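Long-range contacts in EvpC (Edwardsiella tarda, PDB 3EAA), which is a type VI secretion system protein of the Hcp family that probably assembles into hexameric rings and is secreted through that apparatus: residues A[24-28]-A[61-66]; A[33-37]-A[49-54]. One frame throughout, in Å; residues are numbered along the deposited sequence.

Contact 1: A[24-28]-A[61-66]; sequences WIEVL and KWMDCA
In the β-barrel fold of the Hcp family, this contact lays the edge strand 25-27 of one sheet against the end of strand 52-62 of another and the turn beyond it. Residues 25-27 are extended, and V27 lies closest to K61 (CA to CA 4.7 Å); at the other end I25 faces A66, their CA atoms 7.4 Å apart. No hydrogen bond joins the two segments; strand 25-27 pairs with strand 4-9 (I25 with I7, V27 with T5), and just outside the contact L28 bonds by backbone to T60. K61 comes first. Its CB sits 3.3 Å from E26 O and 4.1 Å from V27 CA, and the chain, p at chi1 and chi2, curls so that CE lies 3.8 Å from I25 CG2. A long aliphatic stem suits this buried place, provided the charge is met: NZ forms salt bridges with D64 OD1 at 2.8 Å and with E124 of strand 123-129. W62, chi1 m, leaves its indole exposed, and L28 CD1 rests over one ring face, 4.3 Å from W62 CE2. After M63, which packs on C98 of the second subunit, the backbone turns back. Aspartate suits position 64 because it does two jobs: chi1 p lets OD1 take the lysine charge and also cap the turn leading into helix 67-76, while OD2 stays 4.1 Å from I25 CG2. A66 is small enough to let I25 (chi1 m, chi2 p) come close, I25 CG1 to A66 CB 3.9 Å, and its backbone N donates the capping bond to D64 OD1 at 3.0 Å, with an N-H...O angle of 149°.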
ATOM      1  N   TRP A  24      22.457  29.291  -8.125  1.00 32.89           N
ATOM      2  CA  TRP A  24      21.386  28.450  -8.630  1.00 23.66           C
ATOM      3  C   TRP A  24      20.750  27.719  -7.468  1.00 25.01           C
ATOM      4  O   TRP A  24      21.302  27.704  -6.373  1.00 28.82           O
ATOM      5  CB  TRP A  24      21.953  27.409  -9.582  1.00 30.33           C
ATOM      6  CG  TRP A  24      22.178  27.900 -10.951  1.00 31.83           C
ATOM      7  CD1 TRP A  24      22.928  28.971 -11.321  1.00 31.37           C
ATOM      8  CD2 TRP A  24      21.666  27.326 -12.156  1.00 36.74           C
ATOM      9  NE1 TRP A  24      22.908  29.108 -12.685  1.00 39.29           N
ATOM     10  CE2 TRP A  24      22.141  28.111 -13.222  1.00 27.38           C
ATOM     11  CE3 TRP A  24      20.844  26.226 -12.434  1.00 33.64           C
ATOM     12  CZ2 TRP A  24      21.826  27.831 -14.549  1.00 22.25           C
ATOM     13  CZ3 TRP A  24      20.533  25.951 -13.754  1.00 24.55           C
ATOM     14  CH2 TRP A  24      21.024  26.750 -14.793  1.00 26.79           C
ATOM     15  N   ILE A  25      19.605  27.090  -7.714  1.00 22.64           N
ATOM     16  CA  ILE A  25      18.964  26.262  -6.701  1.00 22.49           C
ATOM     17  C   ILE A  25      19.389  24.806  -6.849  1.00 25.17           C
ATOM     18  O   ILE A  25      19.172  24.196  -7.893  1.00 23.78           O
ATOM     19  CB  ILE A  25      17.424  26.312  -6.801  1.00 30.05           C
ATOM     20  CG1 ILE A  25      16.884  27.692  -6.416  1.00 21.88           C
ATOM     21  CG2 ILE A  25      16.800  25.224  -5.936  1.00 25.54           C
ATOM     22  CD1 ILE A  25      16.886  28.687  -7.573  1.00 38.50           C
ATOM     23  N   GLU A  26      19.986  24.255  -5.796  1.00 16.73           N
ATOM     24  CA  GLU A  26      20.375  22.849  -5.774  1.00 19.13           C
ATOM     25  C   GLU A  26      19.156  21.943  -5.592  1.00 22.36           C
ATOM     26  O   GLU A  26      18.361  22.125  -4.666  1.00 17.20           O
ATOM     27  CB  GLU A  26      21.415  22.588  -4.672  1.00 23.47           C
ATOM     28  CG  GLU A  26      22.799  23.191  -4.954  1.00 35.09           C
ATOM     29  CD  GLU A  26      23.845  22.801  -3.915  1.00 43.56           C
ATOM     30  OE1 GLU A  26      23.445  22.355  -2.815  1.00 30.87           O
ATOM     31  OE2 GLU A  26      25.063  22.939  -4.199  1.00 30.11           O
ATOM     32  N   VAL A  27      19.002  20.966  -6.482  1.00 20.63           N
ATOM     33  CA  VAL A  27      17.835  20.086  -6.430  1.00 20.35           C
ATOM     34  C   VAL A  27      18.222  18.618  -6.442  1.00 14.62           C
ATOM     35  O   VAL A  27      19.212  18.231  -7.058  1.00 18.91           O
ATOM     36  CB  VAL A  27      16.818  20.386  -7.568  1.00 17.24           C
ATOM     37  CG1 VAL A  27      17.537  20.814  -8.824  1.00 25.90           C
ATOM     38  CG2 VAL A  27      15.934  19.184  -7.836  1.00 14.55           C
ATOM     39  N   LEU A  28      17.429  17.812  -5.745  1.00 15.46           N
ATOM     40  CA  LEU A  28      17.634  16.370  -5.687  1.00 20.59           C
ATOM     41  C   LEU A  28      16.979  15.628  -6.856  1.00 23.89           C
ATOM     42  O   LEU A  28      17.669  15.098  -7.726  1.00 46.78           O
ATOM     43  CB  LEU A  28      17.090  15.845  -4.376  1.00 18.50           C
ATOM     44  CG  LEU A  28      17.534  16.797  -3.275  1.00 15.17           C
ATOM     45  CD1 LEU A  28      16.876  16.452  -1.945  1.00 21.37           C
ATOM     46  CD2 LEU A  28      19.053  16.751  -3.186  1.00 18.24           C
ATOM     47  N   LYS A  61      13.876  19.467  -3.113  1.00 14.14           N
ATOM     48  CA  LYS A  61      15.054  20.165  -2.618  1.00 21.77           C
ATOM     49  C   LYS A  61      14.893  20.544  -1.153  1.00 22.91           C
ATOM     50  O   LYS A  61      13.800  20.435  -0.599  1.00 25.17           O
ATOM     51  CB  LYS A  61      15.347  21.406  -3.473  1.00 18.43           C
ATOM     52  CG  LYS A  61      14.111  22.176  -3.897  1.00 21.28           C
ATOM     53  CD  LYS A  61      13.693  23.203  -2.853  1.00 24.43           C
ATOM     54  CE  LYS A  61      14.294  24.572  -3.129  1.00 17.33           C
ATOM     55  NZ  LYS A  61      13.906  25.562  -2.082  1.00 21.08           N
ATOM     56  N   TRP A  62      15.990  20.971  -0.528  1.00 21.04           N
ATOM     57  CA  TRP A  62      15.958  21.400   0.862  1.00 14.54           C
ATOM     58  C   TRP A  62      15.405  22.796   0.916  1.00 17.66           C
ATOM     59  O   TRP A  62      15.141  23.410  -0.113  1.00 25.46           O
ATOM     60  CB  TRP A  62      17.358  21.416   1.476  1.00 13.77           C
ATOM     61  CG  TRP A  62      18.046  20.087   1.466  1.00 22.97           C
ATOM     62  CD1 TRP A  62      19.294  19.807   0.976  1.00 16.73           C
ATOM     63  CD2 TRP A  62      17.520  18.851   1.956  1.00 23.68           C
ATOM     64  NE1 TRP A  62      19.576  18.472   1.138  1.00 17.36           N
ATOM     65  CE2 TRP A  62      18.500  17.859   1.734  1.00 24.84           C
ATOM     66  CE3 TRP A  62      16.314  18.480   2.560  1.00 21.87           C
ATOM     67  CZ2 TRP A  62      18.314  16.528   2.095  1.00 21.70           C
ATOM     68  CZ3 TRP A  62      16.128  17.153   2.914  1.00 25.75           C
ATOM     69  CH2 TRP A  62      17.122  16.195   2.682  1.00 22.33           C
HETATM   70  N   MSE A  63      15.221  23.296   2.127  1.00 21.54           N
HETATM   71  CA  MSE A  63      14.951  24.707   2.309  1.00 20.28           C
HETATM   72  C   MSE A  63      16.205  25.479   1.999  1.00 21.72           C
HETATM   73  O   MSE A  63      17.307  25.111   2.409  1.00 23.81           O
HETATM   74  CB  MSE A  63      14.542  25.005   3.745  1.00 22.00           C
HETATM   75  CG  MSE A  63      13.046  25.088   3.956  1.00 40.51           C
HETATM   76 SE   MSE A  63      12.588  26.146   5.529  1.00 72.95          SE
HETATM   77  CE  MSE A  63      10.690  26.417   5.131  1.00 25.94           C
ATOM     78  N   ASP A  64      16.043  26.569   1.281  1.00 20.74           N
ATOM     79  CA  ASP A  64      17.156  27.466   1.096  1.00 32.34           C
ATOM     80  C   ASP A  64      16.646  28.892   1.089  1.00 24.50           C
ATOM     81  O   ASP A  64      15.645  29.215   1.724  1.00 17.33           O
ATOM     82  CB  ASP A  64      17.898  27.131  -0.192  1.00 21.05           C
ATOM     83  CG  ASP A  64      16.970  26.703  -1.281  1.00 18.85           C
ATOM     84  OD1 ASP A  64      15.964  27.409  -1.490  1.00 26.38           O
ATOM     85  OD2 ASP A  64      17.241  25.669  -1.924  1.00 11.08           O
ATOM     86  N   CYS A  65      17.355  29.737   0.365  1.00 22.56           N
ATOM     87  CA  CYS A  65      17.045  31.146   0.297  1.00 28.58           C
ATOM     88  C   CYS A  65      15.945  31.380  -0.720  1.00 22.55           C
ATOM     89  O   CYS A  65      15.427  32.487  -0.841  1.00 22.35           O
ATOM     90  CB  CYS A  65      18.291  31.897  -0.142  1.00 26.43           C
ATOM     91  SG  CYS A  65      19.062  31.132  -1.565  1.00 42.43           S
ATOM     92  N   ALA A  66      15.607  30.341  -1.473  1.00 13.28           N
ATOM     93  CA  ALA A  66      14.611  30.495  -2.518  1.00 18.33           C
ATOM     94  C   ALA A  66      13.241  30.163  -1.974  1.00 16.83           C
ATOM     95  O   ALA A  66      12.228  30.613  -2.507  1.00 12.65           O
ATOM     96  CB  ALA A  66      14.939  29.617  -3.692  1.00 29.41           C
TER

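Contact 2: A[33-37]-A[49-54]; sequences GAGNE and TGKAMM
N36 (chi1 p) sets its CG 2.9 Å from T49 OG1, and its amide ND2 donates to the carbonyl of A74 in the third subunit. E37 (chi1 p, chi2 t) folds its carboxylate back over the backbone of G50 and K51: OE1 accepts a weak bond from K51 N (3.3 Å) and lies 3.6 Å from G50 CA (phi 60°), where a CB would clash. E37 N bonds weakly to T49 O (3.2 Å) and K51 O (3.3 Å). Strands 33-36 and 52-54 form the base of a β-hairpin, antiparallel at 166°, axes 4.7 Å apart. G33 and A34 pair antiparallel with a strand of the third subunit, carrying the sheet across the interface. G35 and M53 are the hydrogen-bonded pair (G35 N to M53 O 2.8 Å, M53 N to G35 O 3.0 Å); A34-M54 and N36-A52 are non-hydrogen-bonded. G35, at phi/psi 160/160, has no CB to jam against the preceding carbonyl. On the face of N36 and A52, selenomethionine M54 (chi1 m, chi2 t) brings CE 4.0 Å from A34 CB.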
ATOM      1  N   GLY A  33       7.243  14.257 -17.319  1.00 15.84           N
ATOM      2  CA  GLY A  33       6.647  13.324 -18.246  1.00 19.65           C
ATOM      3  C   GLY A  33       5.813  13.952 -19.338  1.00 25.94           C
ATOM      4  O   GLY A  33       5.281  15.062 -19.202  1.00 23.20           O
ATOM      5  N   ALA A  34       5.700  13.220 -20.434  1.00 18.50           N
ATOM      6  CA  ALA A  34       4.878  13.637 -21.542  1.00 16.87           C
ATOM      7  C   ALA A  34       4.399  12.384 -22.243  1.00 13.43           C
ATOM      8  O   ALA A  34       4.887  11.289 -21.976  1.00 17.70           O
ATOM      9  CB  ALA A  34       5.680  14.500 -22.482  1.00 19.50           C
ATOM     10  N   GLY A  35       3.439  12.540 -23.135  1.00  8.56           N
ATOM     11  CA  GLY A  35       2.932  11.415 -23.884  1.00 11.08           C
ATOM     12  C   GLY A  35       1.574  11.772 -24.432  1.00 15.73           C
ATOM     13  O   GLY A  35       0.927  12.688 -23.929  1.00 22.17           O
ATOM     14  N   ASN A  36       1.145  11.058 -25.463  1.00 10.60           N
ATOM     15  CA  ASN A  36      -0.114  11.370 -26.111  1.00 13.71           C
ATOM     16  C   ASN A  36      -1.228  10.398 -25.726  1.00 15.66           C
ATOM     17  O   ASN A  36      -1.039   9.520 -24.886  1.00 15.55           O
ATOM     18  CB  ASN A  36       0.071  11.437 -27.625  1.00 17.17           C
ATOM     19  CG  ASN A  36       0.627  10.173 -28.194  1.00 12.40           C
ATOM     20  OD1 ASN A  36      -0.093   9.199 -28.394  1.00 16.98           O
ATOM     21  ND2 ASN A  36       1.919  10.177 -28.472  1.00 11.80           N
ATOM     22  N   GLU A  37      -2.400  10.576 -26.319  1.00 16.40           N
ATOM     23  CA  GLU A  37      -3.531   9.718 -25.989  1.00 23.45           C
ATOM     24  C   GLU A  37      -3.746   8.609 -27.021  1.00 27.59           C
ATOM     25  O   GLU A  37      -4.812   8.494 -27.634  1.00 24.32           O
ATOM     26  CB  GLU A  37      -4.804  10.541 -25.769  1.00 32.80           C
ATOM     27  CG  GLU A  37      -5.066  11.611 -26.821  1.00 30.95           C
ATOM     28  CD  GLU A  37      -6.474  12.171 -26.743  1.00 22.59           C
ATOM     29  OE1 GLU A  37      -7.059  12.449 -27.806  1.00 22.48           O
ATOM     30  OE2 GLU A  37      -6.999  12.320 -25.620  1.00 20.45           O
ATOM     31  N   THR A  49      -3.145   9.056 -32.607  1.00 43.88           N
ATOM     32  CA  THR A  49      -2.378   9.616 -31.497  1.00 34.05           C
ATOM     33  C   THR A  49      -3.161  10.640 -30.683  1.00 35.45           C
ATOM     34  O   THR A  49      -2.866  10.875 -29.503  1.00 28.86           O
ATOM     35  CB  THR A  49      -1.108  10.310 -32.003  1.00 26.52           C
ATOM     36  OG1 THR A  49      -0.337  10.747 -30.885  1.00 30.15           O
ATOM     37  CG2 THR A  49      -1.466  11.521 -32.846  1.00 26.58           C
ATOM     38  N   GLY A  50      -4.148  11.259 -31.320  1.00 41.10           N
ATOM     39  CA  GLY A  50      -4.946  12.273 -30.663  1.00 35.17           C
ATOM     40  C   GLY A  50      -4.109  13.448 -30.200  1.00 35.14           C
ATOM     41  O   GLY A  50      -3.250  13.938 -30.934  1.00 44.21           O
ATOM     42  N   LYS A  51      -4.255  13.839 -28.971  1.00 26.00           N
ATOM     43  CA  LYS A  51      -3.691  15.042 -28.519  1.00 15.02           C
ATOM     44  C   LYS A  51      -2.481  14.767 -27.779  1.00 16.26           C
ATOM     45  O   LYS A  51      -2.326  13.753 -27.230  1.00 19.22           O
ATOM     46  CB  LYS A  51      -4.652  15.613 -27.540  1.00 24.82           C
ATOM     47  CG  LYS A  51      -4.996  16.955 -27.720  1.00 36.24           C
ATOM     48  CD  LYS A  51      -4.400  17.694 -26.672  1.00 23.45           C
ATOM     49  CE  LYS A  51      -3.587  18.746 -27.184  1.00 48.91           C
ATOM     50  NZ  LYS A  51      -2.648  19.109 -26.170  1.00 50.94           N
ATOM     51  N   ALA A  52      -1.642  15.756 -27.719  1.00 20.91           N
ATOM     52  CA  ALA A  52      -0.405  15.751 -26.997  1.00 22.76           C
ATOM     53  C   ALA A  52      -0.442  16.201 -25.598  1.00 28.04           C
ATOM     54  O   ALA A  52      -0.979  17.201 -25.307  1.00 38.34           O
ATOM     55  CB  ALA A  52       0.504  16.564 -27.687  1.00 28.22           C
HETATM   56  N   MSE A  53       0.205  15.496 -24.717  1.00 23.91           N
HETATM   57  CA  MSE A  53       0.332  16.088 -23.460  1.00 20.25           C
HETATM   58  C   MSE A  53       1.439  15.922 -22.565  1.00 22.88           C
HETATM   59  O   MSE A  53       2.045  14.923 -22.542  1.00 19.71           O
HETATM   60  CB  MSE A  53      -0.939  16.116 -22.733  1.00 47.89           C
HETATM   61  CG  MSE A  53      -0.972  17.168 -21.677  1.00 79.46           C
HETATM   62 SE   MSE A  53      -2.789  18.565 -21.756  1.00128.51          SE
HETATM   63  CE  MSE A  53      -0.938  19.162 -20.548  1.00105.95           C
HETATM   64  N   MSE A  54       1.615  16.945 -21.753  1.00 30.39           N
HETATM   65  CA  MSE A  54       2.734  17.121 -20.877  1.00 24.81           C
HETATM   66  C   MSE A  54       2.405  17.299 -19.430  1.00 18.19           C
HETATM   67  O   MSE A  54       1.381  17.775 -19.068  1.00 19.46           O
HETATM   68  CB  MSE A  54       3.653  18.202 -21.403  1.00 23.43           C
HETATM   69  CG  MSE A  54       3.794  18.207 -22.813  1.00 21.30           C
HETATM   70 SE   MSE A  54       4.670  20.183 -23.509  1.00 50.87          SE
HETATM   71  CE  MSE A  54       6.048  18.463 -23.020  1.00 30.12           C
TER

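Strand 52-62 carries both contacts, one at each end: contact 2 pairs its beginning with strand 32-36, and contact 1 sets its last residues against strand 25-27. Contact 2 is nested within the loop closed by contact 1, but their centres are 30 Å apart, on opposite sides of the chain's centre, and their nearest atoms stay about 14 Å apart. Contact 1 sets two sheets together with no hydrogen bond between its own segments, although L28 bonds to T60 next to it, whereas contact 2 lies within one sheet and projects outward as a hairpin. Both touch the second subunit of the six-chain assembly, and contact 2 also meets the third.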